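Long-range contacts in vanadium-dependent haloperoxidase (Zobellia galactanivorans, PDB 4CIT), which binds vanadate and, as a vanadium-dependent iodoperoxidase, probably uses hydrogen peroxide to oxidise iodide: residues Glu32-Thr37 with Tyr108-Val113; Pro98-Thr103 with Lys153-Gln158; Phe361-Ser366 with Gly422-Ala427; Pro193-Tyr198 with Arg339-Ile344; Glu381-Asn386 with Lys405-Ala410. All blocks are in the same frame, centred on the assembly; numbering follows the deposited sequence. Where two conformers were deposited one is given.

Contact 1. Residues Glu32-Thr37 with Tyr108-Val113; sequences EPINIT and YELAAV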
# COMPACT_ATOMS: atom_id res chain seq x y z
N GLU A 32 35.49 12.90 4.51
CA GLU A 32 34.73 12.43 5.61
C GLU A 32 33.79 11.29 5.21
O GLU A 32 33.34 11.23 4.07
CB GLU A 32 33.95 13.61 6.13
CG GLU A 32 34.84 14.63 6.78
CD GLU A 32 34.11 15.88 7.29
OE1 GLU A 32 32.93 16.04 6.92
OE2 GLU A 32 34.68 16.73 8.06
N PRO A 33 33.53 10.36 6.14
CA PRO A 33 32.57 9.31 5.79
C PRO A 33 31.16 9.89 5.75
O PRO A 33 30.87 10.93 6.38
CB PRO A 33 32.67 8.34 6.95
CG PRO A 33 33.13 9.15 8.13
CD PRO A 33 34.00 10.25 7.54
N ILE A 34 30.30 9.27 4.95
CA ILE A 34 28.90 9.73 4.88
C ILE A 34 28.09 8.67 5.56
O ILE A 34 28.16 7.48 5.17
CB ILE A 34 28.42 9.97 3.45
CG1 ILE A 34 29.20 11.12 2.82
CG2 ILE A 34 26.89 10.20 3.41
CD1 ILE A 34 29.03 11.30 1.34
N ASN A 35 27.38 9.06 6.63
CA ASN A 35 26.59 8.11 7.43
C ASN A 35 25.17 8.17 6.94
O ASN A 35 24.49 9.19 7.10
CB ASN A 35 26.59 8.42 8.96
CG ASN A 35 25.81 7.37 9.81
OD1 ASN A 35 25.83 6.14 9.54
ND2 ASN A 35 25.06 7.87 10.81
N ILE A 36 24.72 7.08 6.33
CA ILE A 36 23.39 6.99 5.80
C ILE A 36 22.63 6.18 6.83
O ILE A 36 23.09 5.16 7.29
CB ILE A 36 23.40 6.24 4.46
CG1 ILE A 36 24.20 6.97 3.43
CG2 ILE A 36 21.95 6.06 3.96
CD1 ILE A 36 23.73 8.36 3.12
N THR A 37 21.46 6.63 7.21
CA THR A 37 20.68 5.87 8.19
C THR A 37 19.28 5.52 7.61
O THR A 37 18.86 6.04 6.57
CB THR A 37 20.43 6.68 9.46
OG1 THR A 37 19.77 7.88 9.07
CG2 THR A 37 21.79 6.90 10.24
N TYR A 108 27.21 2.00 -0.39
CA TYR A 108 26.05 1.35 -1.02
C TYR A 108 24.73 1.84 -0.44
O TYR A 108 23.72 1.86 -1.16
CB TYR A 108 26.17 -0.20 -0.94
CG TYR A 108 27.50 -0.69 -1.51
CD1 TYR A 108 27.83 -0.45 -2.81
CD2 TYR A 108 28.42 -1.29 -0.71
CE1 TYR A 108 29.03 -0.89 -3.31
CE2 TYR A 108 29.62 -1.69 -1.19
CZ TYR A 108 29.90 -1.51 -2.51
OH TYR A 108 31.16 -1.88 -2.98
N GLU A 109 24.68 2.17 0.82
CA GLU A 109 23.43 2.75 1.38
C GLU A 109 23.10 4.08 0.73
O GLU A 109 21.93 4.43 0.45
CB GLU A 109 23.55 2.93 2.89
CG GLU A 109 23.70 1.58 3.52
CD GLU A 109 23.96 1.66 5.02
OE1 GLU A 109 24.06 2.77 5.60
OE2 GLU A 109 24.11 0.59 5.64
N LEU A 110 24.14 4.89 0.50
CA LEU A 110 23.97 6.15 -0.21
C LEU A 110 23.39 5.85 -1.63
O LEU A 110 22.45 6.45 -2.07
CB LEU A 110 25.33 6.88 -0.25
CG LEU A 110 25.37 8.23 -0.96
CD1 LEU A 110 24.43 9.18 -0.29
CD2 LEU A 110 26.79 8.79 -0.97
N ALA A 111 23.99 4.92 -2.35
CA ALA A 111 23.49 4.55 -3.67
C ALA A 111 22.06 4.11 -3.64
O ALA A 111 21.27 4.52 -4.48
CB ALA A 111 24.33 3.49 -4.33
N ALA A 112 21.70 3.35 -2.59
CA ALA A 112 20.31 2.83 -2.42
C ALA A 112 19.34 4.00 -2.24
O ALA A 112 18.25 3.95 -2.83
CB ALA A 112 20.25 1.87 -1.26
N VAL A 113 19.67 4.99 -1.40
CA VAL A 113 18.82 6.19 -1.22
C VAL A 113 18.68 6.98 -2.53
O VAL A 113 17.60 7.42 -2.88
CB VAL A 113 19.20 7.10 -0.04
CG1 VAL A 113 18.21 8.24 0.03
CG2 VAL A 113 19.20 6.22 1.24
O HOH W 1 26.57 4.87 5.62
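In Ile36, CG1 stands anti to the carbonyl carbon (chi1 -63°) and a second turn (chi2 -59°) places CD1, which meets Leu110 CD1 at 3.6 Å; Leu110 in turn holds its CG anti to the backbone N (chi1 180°). The two side chains cross at about a right angle, though Leu110 was modelled in two conformers and this describes one. Ile36 lies against the helix backbone. Its CG1 is 3.6 Å from the backbone Leu110 N, while its CG2 rests 3.9 Å from Val113 CG2 and also touches Glu109 CB. An alanine here lacks CG1, CG2 and CD1 and would probably leave a gap between the loop and Leu110 and Val113. Ile34, two residues earlier, also points to the helix, its CD1 4.1 Å from Leu110 CD2. Glu109 runs past Ile36 in the opposite direction. Its OE1 ends 3.1 Å from Ile36 O, but both are acceptors and do not bond to each other; instead one water accepts from Ile36 N and donates to Ile34 O and, at 3.3 Å, to Glu109 OE1. Trp141 of helix 128-144 packs on both isoleucines and Phe307 of helix 307-335 on Ile36. An extended N-terminal segment, just ahead of helix 38-55, is thus laid over the first turns of helix 108-123 in the mainly helical fold of this haloperoxidase.

Contact 2. Residues Pro98-Thr103 with Lys153-Gln158; sequences PEPDTT and KAYGLQ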
# COMPACT_ATOMS: atom_id res chain seq x y z
N PRO A 98 23.11 -4.15 -12.35
CA PRO A 98 24.53 -4.01 -12.54
C PRO A 98 25.24 -4.09 -11.21
O PRO A 98 24.74 -3.53 -10.25
CB PRO A 98 24.69 -2.58 -13.12
CG PRO A 98 23.36 -2.17 -13.57
CD PRO A 98 22.34 -3.04 -12.94
N GLU A 99 26.42 -4.72 -11.18
CA GLU A 99 27.29 -4.72 -10.00
C GLU A 99 28.08 -3.40 -9.89
O GLU A 99 28.32 -2.80 -10.88
CB GLU A 99 28.28 -5.89 -10.13
CG GLU A 99 27.61 -7.27 -9.99
CD GLU A 99 27.24 -7.66 -8.54
OE1 GLU A 99 27.46 -6.94 -7.53
OE2 GLU A 99 26.66 -8.73 -8.40
N PRO A 100 28.52 -3.02 -8.69
CA PRO A 100 29.27 -1.82 -8.57
C PRO A 100 30.71 -2.04 -9.09
O PRO A 100 31.22 -3.19 -9.08
CB PRO A 100 29.28 -1.57 -7.09
CG PRO A 100 29.07 -2.88 -6.41
CD PRO A 100 28.19 -3.63 -7.37
N ASP A 101 31.32 -0.95 -9.48
CA ASP A 101 32.70 -0.96 -10.05
C ASP A 101 33.64 -1.26 -8.92
O ASP A 101 33.71 -0.49 -7.93
CB ASP A 101 32.92 0.44 -10.64
CG ASP A 101 34.24 0.62 -11.37
OD1 ASP A 101 35.15 -0.17 -11.08
OD2 ASP A 101 34.38 1.66 -12.06
N THR A 102 34.41 -2.39 -8.98
CA THR A 102 35.31 -2.72 -7.89
C THR A 102 36.46 -1.73 -7.70
O THR A 102 37.16 -1.80 -6.69
CB THR A 102 35.94 -4.12 -8.08
OG1 THR A 102 36.62 -4.16 -9.35
CG2 THR A 102 34.91 -5.11 -8.15
N THR A 103 36.70 -0.86 -8.67
CA THR A 103 37.77 0.08 -8.59
C THR A 103 37.41 1.40 -7.94
O THR A 103 38.26 2.29 -7.78
CB THR A 103 38.39 0.38 -10.02
OG1 THR A 103 37.51 1.13 -10.82
CG2 THR A 103 38.78 -0.89 -10.70
N LYS A 153 26.46 8.12 -6.07
CA LYS A 153 25.32 8.58 -6.88
C LYS A 153 25.22 7.95 -8.24
O LYS A 153 24.15 7.53 -8.73
CB LYS A 153 25.37 10.11 -7.02
CG LYS A 153 24.28 10.63 -7.96
CD LYS A 153 24.20 12.15 -8.04
CE LYS A 153 25.39 12.77 -8.61
NZ LYS A 153 24.96 13.12 -10.00
N ALA A 154 26.39 7.85 -8.92
CA ALA A 154 26.45 7.26 -10.23
C ALA A 154 25.96 5.82 -10.23
O ALA A 154 25.25 5.41 -11.16
CB ALA A 154 27.87 7.37 -10.81
N TYR A 155 26.31 5.05 -9.23
CA TYR A 155 25.90 3.64 -9.14
C TYR A 155 24.39 3.60 -8.86
O TYR A 155 23.69 2.79 -9.48
CB TYR A 155 26.67 2.88 -8.12
CG TYR A 155 26.31 1.42 -8.01
CD1 TYR A 155 26.25 0.64 -9.12
CD2 TYR A 155 25.94 0.89 -6.83
CE1 TYR A 155 25.84 -0.66 -9.03
CE2 TYR A 155 25.51 -0.43 -6.72
CZ TYR A 155 25.42 -1.15 -7.83
OH TYR A 155 25.02 -2.46 -7.82
N GLY A 156 23.94 4.37 -7.89
CA GLY A 156 22.48 4.47 -7.61
C GLY A 156 21.62 4.79 -8.84
O GLY A 156 20.58 4.18 -9.07
N LEU A 157 22.09 5.71 -9.68
CA LEU A 157 21.41 6.07 -10.87
C LEU A 157 21.49 4.99 -11.96
O LEU A 157 20.51 4.78 -12.71
CB LEU A 157 21.87 7.43 -11.38
CG LEU A 157 21.59 8.68 -10.48
CD1 LEU A 157 22.13 9.93 -11.16
CD2 LEU A 157 20.13 8.87 -10.16
N GLN A 158 22.59 4.26 -12.04
CA GLN A 158 22.67 3.14 -12.95
C GLN A 158 21.68 2.07 -12.59
O GLN A 158 21.02 1.51 -13.46
CB GLN A 158 24.11 2.57 -13.01
CG GLN A 158 24.31 1.53 -13.99
CD GLN A 158 25.71 0.89 -13.84
OE1 GLN A 158 26.38 1.04 -12.82
NE2 GLN A 158 26.09 0.15 -14.83
O HOH W 2 28.65 -0.07 -11.91
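A Pro-aromatic CH-pi contact pins the loop between helix 59-80 and helix 108-123 onto helix 146-167: Pro100 lies over the ring of Tyr155. Pro100 CB sits 3.9 Å from the ring centroid and only 9° off the normal, and Pro100 CD reaches Tyr155 OH at 3.4 Å. At the ring's edge the hydroxyl donates to Pro98 O across 2.7 Å, within the carbonyl plane. Tyr155 CG is anti to the backbone N (chi1 -179°), and the ring beyond it lies between these two prolines' contacts. A phenylalanine in its place would probably leave Pro98 O without this donor. One helical turn on, the extended Gln158 slides past the Pro98 ring, with NE2 3.5 Å from Pro98 CB, and a water donates to both Gln158 OE1 and Glu99 O. Ala111 of helix 108-123 also packs on Tyr155. The loop is therefore held mainly by one hydroxyl bond and proline-ring contacts, with one water joining Glu99 O to Gln158 OE1 near the surface.

Contact 3. Residues Phe361-Ser366 with Gly422-Ala427; sequences FPEYTS and GIHYRA. With VO4 (vanadate ion), chain B; VO4 (vanadate ion), chain D; VO4 (vanadate ion), chain E; VO4 (vanadate ion), chain F.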
# COMPACT_ATOMS: atom_id res chain seq x y z
N PHE A 361 -15.72 3.09 -6.40
CA PHE A 361 -15.37 1.85 -7.02
C PHE A 361 -16.25 0.75 -6.47
O PHE A 361 -16.85 0.95 -5.35
CB PHE A 361 -13.88 1.49 -6.95
CG PHE A 361 -13.19 1.85 -5.69
CD1 PHE A 361 -13.24 1.02 -4.60
CD2 PHE A 361 -12.48 3.02 -5.62
CE1 PHE A 361 -12.57 1.30 -3.45
CE2 PHE A 361 -11.82 3.36 -4.48
CZ PHE A 361 -11.89 2.52 -3.35
N PRO A 362 -16.40 -0.37 -7.20
CA PRO A 362 -17.27 -1.43 -6.75
C PRO A 362 -16.90 -2.01 -5.38
O PRO A 362 -15.78 -1.84 -4.86
CB PRO A 362 -17.17 -2.48 -7.84
CG PRO A 362 -16.85 -1.68 -9.03
CD PRO A 362 -15.90 -0.68 -8.53
N GLU A 363 -17.85 -2.68 -4.80
CA GLU A 363 -17.86 -3.06 -3.38
C GLU A 363 -17.03 -4.28 -2.95
O GLU A 363 -16.50 -4.28 -1.81
CB GLU A 363 -19.29 -3.18 -2.92
CG GLU A 363 -19.45 -3.19 -1.42
CD GLU A 363 -19.22 -4.49 -0.75
OE1 GLU A 363 -19.38 -5.58 -1.36
OE2 GLU A 363 -18.95 -4.42 0.47
N TYR A 364 -16.88 -5.30 -3.78
CA TYR A 364 -16.45 -6.61 -3.25
C TYR A 364 -15.18 -7.05 -3.96
O TYR A 364 -15.18 -7.10 -5.16
CB TYR A 364 -17.55 -7.64 -3.52
CG TYR A 364 -17.31 -9.03 -2.99
CD1 TYR A 364 -17.59 -9.38 -1.71
CD2 TYR A 364 -16.74 -10.01 -3.82
CE1 TYR A 364 -17.38 -10.67 -1.25
CE2 TYR A 364 -16.53 -11.29 -3.40
CZ TYR A 364 -16.84 -11.62 -2.12
OH TYR A 364 -16.70 -12.90 -1.69
N THR A 365 -14.12 -7.41 -3.30
CA THR A 365 -13.91 -7.37 -1.83
C THR A 365 -13.36 -5.99 -1.42
O THR A 365 -13.05 -5.13 -2.28
CB THR A 365 -12.87 -8.45 -1.46
OG1 THR A 365 -11.78 -8.34 -2.40
CG2 THR A 365 -13.50 -9.83 -1.41
N SER A 366 -13.29 -5.72 -0.12
CA SER A 366 -12.84 -4.46 0.44
C SER A 366 -11.32 -4.30 0.35
O SER A 366 -10.60 -5.20 0.81
CB SER A 366 -13.22 -4.39 1.91
OG SER A 366 -12.42 -3.41 2.62
N GLY A 422 -20.22 2.25 6.93
CA GLY A 422 -21.43 2.14 6.09
C GLY A 422 -21.19 1.96 4.64
O GLY A 422 -22.10 2.15 3.85
N ILE A 423 -19.95 1.54 4.27
CA ILE A 423 -19.59 1.44 2.86
C ILE A 423 -19.30 0.03 2.34
O ILE A 423 -19.11 -0.16 1.16
CB ILE A 423 -18.46 2.44 2.45
CG1 ILE A 423 -17.12 2.04 3.03
CG2 ILE A 423 -18.92 3.86 2.78
CD1 ILE A 423 -16.91 2.35 4.47
N HIS A 424 -19.16 -0.93 3.23
CA HIS A 424 -18.99 -2.36 2.87
C HIS A 424 -19.94 -3.22 3.60
O HIS A 424 -20.21 -3.02 4.78
CB HIS A 424 -17.54 -2.86 3.14
CG HIS A 424 -16.54 -2.44 2.09
ND1 HIS A 424 -16.58 -2.87 0.79
CD2 HIS A 424 -15.51 -1.56 2.16
CE1 HIS A 424 -15.57 -2.33 0.12
NE2 HIS A 424 -14.91 -1.52 0.92
N TYR A 425 -20.36 -4.29 2.94
CA TYR A 425 -21.09 -5.38 3.61
C TYR A 425 -20.11 -6.33 4.32
O TYR A 425 -18.91 -6.41 3.98
CB TYR A 425 -21.87 -6.23 2.57
CG TYR A 425 -22.70 -5.45 1.55
CD1 TYR A 425 -23.89 -4.91 1.85
CD2 TYR A 425 -22.20 -5.22 0.30
CE1 TYR A 425 -24.64 -4.14 0.91
CE2 TYR A 425 -22.91 -4.50 -0.66
CZ TYR A 425 -24.13 -3.94 -0.34
OH TYR A 425 -24.73 -3.22 -1.37
N ARG A 426 -20.64 -7.18 5.20
CA ARG A 426 -19.83 -8.15 5.89
C ARG A 426 -18.98 -9.01 5.00
O ARG A 426 -17.78 -9.27 5.33
CB ARG A 426 -20.71 -9.00 6.86
CG ARG A 426 -19.97 -10.13 7.61
CD ARG A 426 -20.99 -10.88 8.45
NE ARG A 426 -21.39 -10.04 9.58
CZ ARG A 426 -20.71 -9.89 10.72
NH1 ARG A 426 -19.62 -10.62 10.96
NH2 ARG A 426 -21.17 -9.05 11.67
N ALA A 427 -19.56 -9.56 3.94
CA ALA A 427 -18.80 -10.50 3.06
C ALA A 427 -17.56 -9.86 2.47
O ALA A 427 -16.46 -10.49 2.45
CB ALA A 427 -19.66 -11.08 1.99
V VO4 B . -13.23 -0.29 0.37
O2 VO4 D . -12.55 -0.87 2.01
O3 VO4 E . -12.95 -1.35 -0.96
O4 VO4 F . -14.17 0.94 0.08
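Glu363 and His424 carry most of this contact, in the vanadate site of a PAP2-type haloperoxidase fold, where His424 NE2 binds vanadium at 2.2 Å. At the other end of the imidazole, ND1 donates to Glu363 OE2 across 2.8 Å, the acceptor lying nearly in the ring plane. The same OE2 also receives the backbone Tyr425 N at 2.8 Å. The two donors come to the carboxylate from opposite faces of its plane, so one oxygen holds both the histidine ring and the start of helix 426-446. A bend at chi2 (-82°) directs the carboxylate of Glu363 to this position, with its CD 3.2 Å from Tyr425 CD2. Glu363 is thus a second-shell residue that helps fix the rotation of the imidazole. Ser366 covers one face of the imidazole, its CB 3.5 Å from the ring centroid in a CH-pi contact. Ala427, the next most buried by the contact, sets its CB against CE1 of Tyr364, whose hydroxyl is bonded to Val223. Lys332, Arg339, His368 and Arg418 add further bonds round the vanadate. Ser366, the N-cap of helix 367-383, accepts from Ser369 N through OG, which also donates at 2.6 Å to vanadate oxygen O2.

Contact 4. Residues Pro193-Tyr198 with Arg339-Ile344; sequences PTPPAY and RPETVI. With VO4 (vanadate ion), chain F.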
# COMPACT_ATOMS: atom_id res chain seq x y z
N PRO A 193 -22.10 4.59 -9.77
CA PRO A 193 -21.49 5.69 -9.09
C PRO A 193 -22.40 6.31 -8.04
O PRO A 193 -23.64 6.23 -8.17
CB PRO A 193 -21.19 6.73 -10.20
CG PRO A 193 -21.08 5.95 -11.44
CD PRO A 193 -22.12 4.83 -11.23
N THR A 194 -21.77 6.81 -7.01
CA THR A 194 -22.44 7.28 -5.78
C THR A 194 -22.25 8.74 -5.49
O THR A 194 -21.25 9.31 -5.81
CB THR A 194 -21.91 6.46 -4.54
OG1 THR A 194 -20.48 6.43 -4.51
CG2 THR A 194 -22.39 4.97 -4.60
N PRO A 195 -23.26 9.37 -4.81
CA PRO A 195 -23.11 10.77 -4.44
C PRO A 195 -22.08 10.96 -3.38
O PRO A 195 -21.77 10.02 -2.59
CB PRO A 195 -24.52 11.12 -3.88
CG PRO A 195 -25.00 9.80 -3.26
CD PRO A 195 -24.53 8.76 -4.27
N PRO A 196 -21.58 12.19 -3.22
CA PRO A 196 -21.99 13.43 -3.90
C PRO A 196 -21.40 13.60 -5.30
O PRO A 196 -22.00 14.27 -6.15
CB PRO A 196 -21.46 14.54 -2.94
CG PRO A 196 -20.36 13.93 -2.14
CD PRO A 196 -20.78 12.44 -1.99
N ALA A 197 -20.28 12.95 -5.60
CA ALA A 197 -19.49 13.29 -6.83
C ALA A 197 -19.81 12.43 -8.06
O ALA A 197 -19.63 12.87 -9.19
CB ALA A 197 -18.03 13.28 -6.50
N TYR A 198 -20.41 11.24 -7.86
CA TYR A 198 -20.79 10.29 -8.92
C TYR A 198 -19.62 10.08 -9.83
O TYR A 198 -19.77 10.04 -11.04
CB TYR A 198 -22.06 10.72 -9.71
CG TYR A 198 -23.29 10.73 -8.87
CD1 TYR A 198 -24.02 9.57 -8.68
CD2 TYR A 198 -23.77 11.91 -8.32
CE1 TYR A 198 -25.17 9.59 -7.91
CE2 TYR A 198 -24.92 11.94 -7.59
CZ TYR A 198 -25.61 10.78 -7.40
OH TYR A 198 -26.76 10.79 -6.66
N ARG A 339 -22.85 -0.62 -3.96
CA ARG A 339 -22.55 -0.19 -2.64
C ARG A 339 -23.80 -0.06 -1.79
O ARG A 339 -24.91 0.14 -2.31
CB ARG A 339 -21.80 1.15 -2.69
CG ARG A 339 -20.44 1.02 -3.27
CD ARG A 339 -19.46 0.54 -2.19
NE ARG A 339 -18.07 0.59 -2.70
CZ ARG A 339 -16.99 0.66 -1.95
NH1 ARG A 339 -17.03 0.55 -0.63
NH2 ARG A 339 -15.80 0.67 -2.54
N PRO A 340 -23.67 -0.26 -0.45
CA PRO A 340 -24.77 -0.27 0.45
C PRO A 340 -25.69 0.98 0.40
O PRO A 340 -26.94 0.79 0.39
CB PRO A 340 -24.10 -0.39 1.83
CG PRO A 340 -22.85 -1.07 1.60
CD PRO A 340 -22.39 -0.54 0.24
N GLU A 341 -25.12 2.19 0.31
CA GLU A 341 -25.99 3.38 0.30
C GLU A 341 -26.95 3.39 -0.87
O GLU A 341 -28.09 3.88 -0.72
CB GLU A 341 -25.19 4.69 0.34
CG GLU A 341 -24.39 5.03 -0.89
CD GLU A 341 -23.89 6.48 -0.76
OE1 GLU A 341 -24.67 7.47 -0.88
OE2 GLU A 341 -22.74 6.66 -0.39
N THR A 342 -26.51 2.96 -2.04
CA THR A 342 -27.33 2.92 -3.26
C THR A 342 -28.59 2.04 -3.05
O THR A 342 -29.71 2.50 -3.31
CB THR A 342 -26.51 2.38 -4.40
OG1 THR A 342 -25.22 3.07 -4.42
CG2 THR A 342 -27.26 2.58 -5.72
N VAL A 343 -28.42 0.85 -2.48
CA VAL A 343 -29.53 -0.06 -2.29
C VAL A 343 -30.41 0.44 -1.17
O VAL A 343 -31.65 0.44 -1.28
CB VAL A 343 -29.07 -1.52 -1.97
CG1 VAL A 343 -30.26 -2.44 -2.06
CG2 VAL A 343 -27.98 -1.97 -2.98
N ILE A 344 -29.78 0.95 -0.15
CA ILE A 344 -30.58 1.45 1.00
C ILE A 344 -31.40 2.67 0.54
O ILE A 344 -32.61 2.75 0.88
CB ILE A 344 -29.70 1.76 2.24
CG1 ILE A 344 -29.16 0.43 2.88
CG2 ILE A 344 -30.49 2.63 3.21
CD1 ILE A 344 -27.94 0.72 3.69
O4 VO4 F . -14.17 0.94 0.08
O HOH W 3 -21.27 8.73 -0.13
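Thr194 places its CG2 against the first turn of helix 340-347, 3.4 Å from Thr342 OG1. With Thr194 OG1 between the backbone N and the carbonyl carbon (chi1 50°), this methyl falls beside the backbone N. Next to it, Pro195 and Glu341 run antiparallel alongside one another, with Pro195 CG 3.3 Å from Glu341 OE1. The other carboxylate oxygen, Glu341 OE2, accepts at 2.6 Å from a water that also donates to Pro195 O, and is bonded to Thr358 OG1 as well. Here a long loop covers the beginning of a helix in the PAP2 fold, and Arg339, just before that helix, serves the vanadate. Its CB meets the Thr194 methyl, while a bend at chi2 (-83°) starts the chain away from the loop. The guanidinium meets vanadate oxygen O4 in its own plane, donating from Arg339 NH1 at 3.0 Å and Arg339 NH2 at 3.1 Å; Arg339 NH1 also bonds to Ile423 O, and Arg339 NE to Phe361 O.

Contact 5. Residues Glu381-Asn386 with Lys405-Ala410; sequences EVFGDN and KSFKQA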
# COMPACT_ATOMS: atom_id res chain seq x y z
N GLU A 381 5.39 -11.71 9.95
CA GLU A 381 6.47 -12.59 9.59
C GLU A 381 7.81 -11.90 9.84
O GLU A 381 8.72 -12.54 10.36
CB GLU A 381 6.44 -13.02 8.15
CG GLU A 381 7.50 -14.07 7.75
CD GLU A 381 8.90 -13.54 7.40
OE1 GLU A 381 9.04 -12.53 6.65
OE2 GLU A 381 9.92 -14.16 7.90
N VAL A 382 7.92 -10.62 9.54
CA VAL A 382 9.22 -9.91 9.74
C VAL A 382 9.52 -9.56 11.18
O VAL A 382 10.68 -9.81 11.65
CB VAL A 382 9.29 -8.64 8.84
CG1 VAL A 382 10.46 -7.71 9.16
CG2 VAL A 382 9.24 -9.03 7.43
N PHE A 383 8.54 -9.01 11.91
CA PHE A 383 8.73 -8.41 13.21
C PHE A 383 8.10 -9.20 14.36
O PHE A 383 8.40 -8.94 15.53
CB PHE A 383 8.18 -7.00 13.25
CG PHE A 383 8.89 -6.04 12.38
CD1 PHE A 383 10.19 -5.66 12.69
CD2 PHE A 383 8.27 -5.49 11.28
CE1 PHE A 383 10.86 -4.69 11.92
CE2 PHE A 383 8.97 -4.59 10.45
CZ PHE A 383 10.24 -4.17 10.83
N GLY A 384 7.26 -10.15 14.02
CA GLY A 384 6.70 -11.12 15.00
C GLY A 384 5.24 -10.79 15.32
O GLY A 384 4.70 -9.73 14.92
N ASP A 385 4.57 -11.78 15.92
CA ASP A 385 3.20 -11.65 16.45
C ASP A 385 3.27 -11.00 17.74
O ASP A 385 4.32 -10.89 18.34
CB ASP A 385 2.47 -13.03 16.52
CG ASP A 385 0.90 -12.90 16.59
OD1 ASP A 385 0.31 -11.80 16.33
OD2 ASP A 385 0.27 -13.95 16.91
N ASN A 386 2.12 -10.49 18.19
CA ASN A 386 2.07 -9.78 19.45
C ASN A 386 3.02 -8.58 19.50
O ASN A 386 3.61 -8.25 20.53
CB ASN A 386 2.23 -10.74 20.66
CG ASN A 386 1.04 -11.64 20.84
OD1 ASN A 386 -0.07 -11.36 20.34
ND2 ASN A 386 1.25 -12.77 21.51
N LYS A 405 -2.18 -4.12 19.86
CA LYS A 405 -1.39 -5.15 20.53
C LYS A 405 -0.64 -6.00 19.53
O LYS A 405 0.27 -6.83 19.93
CB LYS A 405 -2.27 -6.06 21.36
CG LYS A 405 -3.10 -5.28 22.37
CD LYS A 405 -3.59 -6.19 23.51
CE LYS A 405 -4.43 -5.39 24.52
NZ LYS A 405 -3.60 -4.33 25.16
N SER A 406 -1.02 -5.91 18.26
CA SER A 406 -0.41 -6.72 17.18
C SER A 406 -0.75 -6.14 15.78
O SER A 406 -1.76 -5.40 15.67
CB SER A 406 -0.93 -8.18 17.28
OG SER A 406 -2.29 -8.29 16.88
N PHE A 407 0.01 -6.52 14.75
CA PHE A 407 -0.42 -6.15 13.41
C PHE A 407 -1.77 -6.73 13.05
O PHE A 407 -2.58 -6.04 12.38
CB PHE A 407 0.59 -6.55 12.37
CG PHE A 407 1.98 -6.06 12.68
CD1 PHE A 407 2.28 -4.70 12.75
CD2 PHE A 407 2.99 -6.98 12.93
CE1 PHE A 407 3.57 -4.28 13.01
CE2 PHE A 407 4.28 -6.55 13.21
CZ PHE A 407 4.54 -5.18 13.24
N LYS A 408 -2.03 -7.97 13.51
CA LYS A 408 -3.32 -8.69 13.28
C LYS A 408 -4.49 -7.89 13.84
O LYS A 408 -5.52 -7.70 13.16
CB LYS A 408 -3.29 -10.09 13.86
CG LYS A 408 -4.50 -10.91 13.42
CD LYS A 408 -4.60 -12.22 14.19
CE LYS A 408 -5.99 -12.89 14.14
NZ LYS A 408 -7.17 -11.99 14.30
N GLN A 409 -4.31 -7.36 15.02
CA GLN A 409 -5.35 -6.55 15.67
C GLN A 409 -5.63 -5.27 14.93
O GLN A 409 -6.79 -4.91 14.70
CB GLN A 409 -5.06 -6.32 17.14
CG GLN A 409 -6.19 -5.57 17.86
CD GLN A 409 -5.76 -5.05 19.22
OE1 GLN A 409 -4.83 -4.25 19.33
NE2 GLN A 409 -6.39 -5.58 20.29
N ALA A 410 -4.59 -4.59 14.49
CA ALA A 410 -4.75 -3.44 13.62
C ALA A 410 -5.48 -3.78 12.34
O ALA A 410 -6.35 -2.99 11.93
CB ALA A 410 -3.46 -2.78 13.31
O HOH W 4 2.13 -8.50 15.66
O HOH W 5 0.17 -9.93 14.28
O HOH W 6 1.08 -7.37 22.31
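Lys405 O accepts a hydrogen bond of 2.6 Å from a water and also faces the backbone of Asn386, whose CA makes a C-H...O contact with it at 3.5 Å. The same water reaches Asn386 O weakly. Two further waters carry the polar part of the contact into the first turn of helix 407-420. One receives the N-H of Phe407 and donates to Gly384 O; the other receives the N-H of Lys408 and donates at 2.8 Å to Asp385 OD1. The third N-H of that turn is capped by protein: Gln409 N donates to Ser406 OG at 2.9 Å, which marks Ser406 as N-cap. OG lies between the backbone N and the carbonyl carbon (chi1 72°), and Ser406 CB packs 3.9 Å from Asp385 OD1. Gln409 OE1 returns to accept from Lys405 N at 2.7 Å, tying the helix start to the residue before the cap. The Phe407 ring receives Phe383 CB at its edge, 3.9 Å from Phe407 CE2, while Gly384 O lies 3.6 Å from the same CE2. Phe407 and Phe383 pack together against helix 288-302, and Phe387 and Phe389 meet the Phe407 ring as well. The end of helix 367-383 and the start of helix 407-420 are therefore linked without a direct hydrogen bond between the two segments: water matches carbonyl and carboxylate acceptors to N-H groups of the helix start.

The contacts gather in two groups at opposite sides of a mainly helical molecule, with contact 5 apart from both. Contacts 1 and 2, centres 13 Å apart, alternate along the chain and touch, Tyr108 against Pro100 and Ala111 against Tyr155, so that helices 108-123 and 146-167 and two loops form one packed end. Contacts 3 and 4, their centres 12 Å apart and 44 and 50 Å from that of contact 1, share a vanadate oxygen; Arg339 bridges them through Ile423 O and Phe361 O. Contact 5, centred 25 Å from the centre of contact 3, falls in sequence between its segments, where helices 367-383 and 407-420 run between the two segments of contact 3.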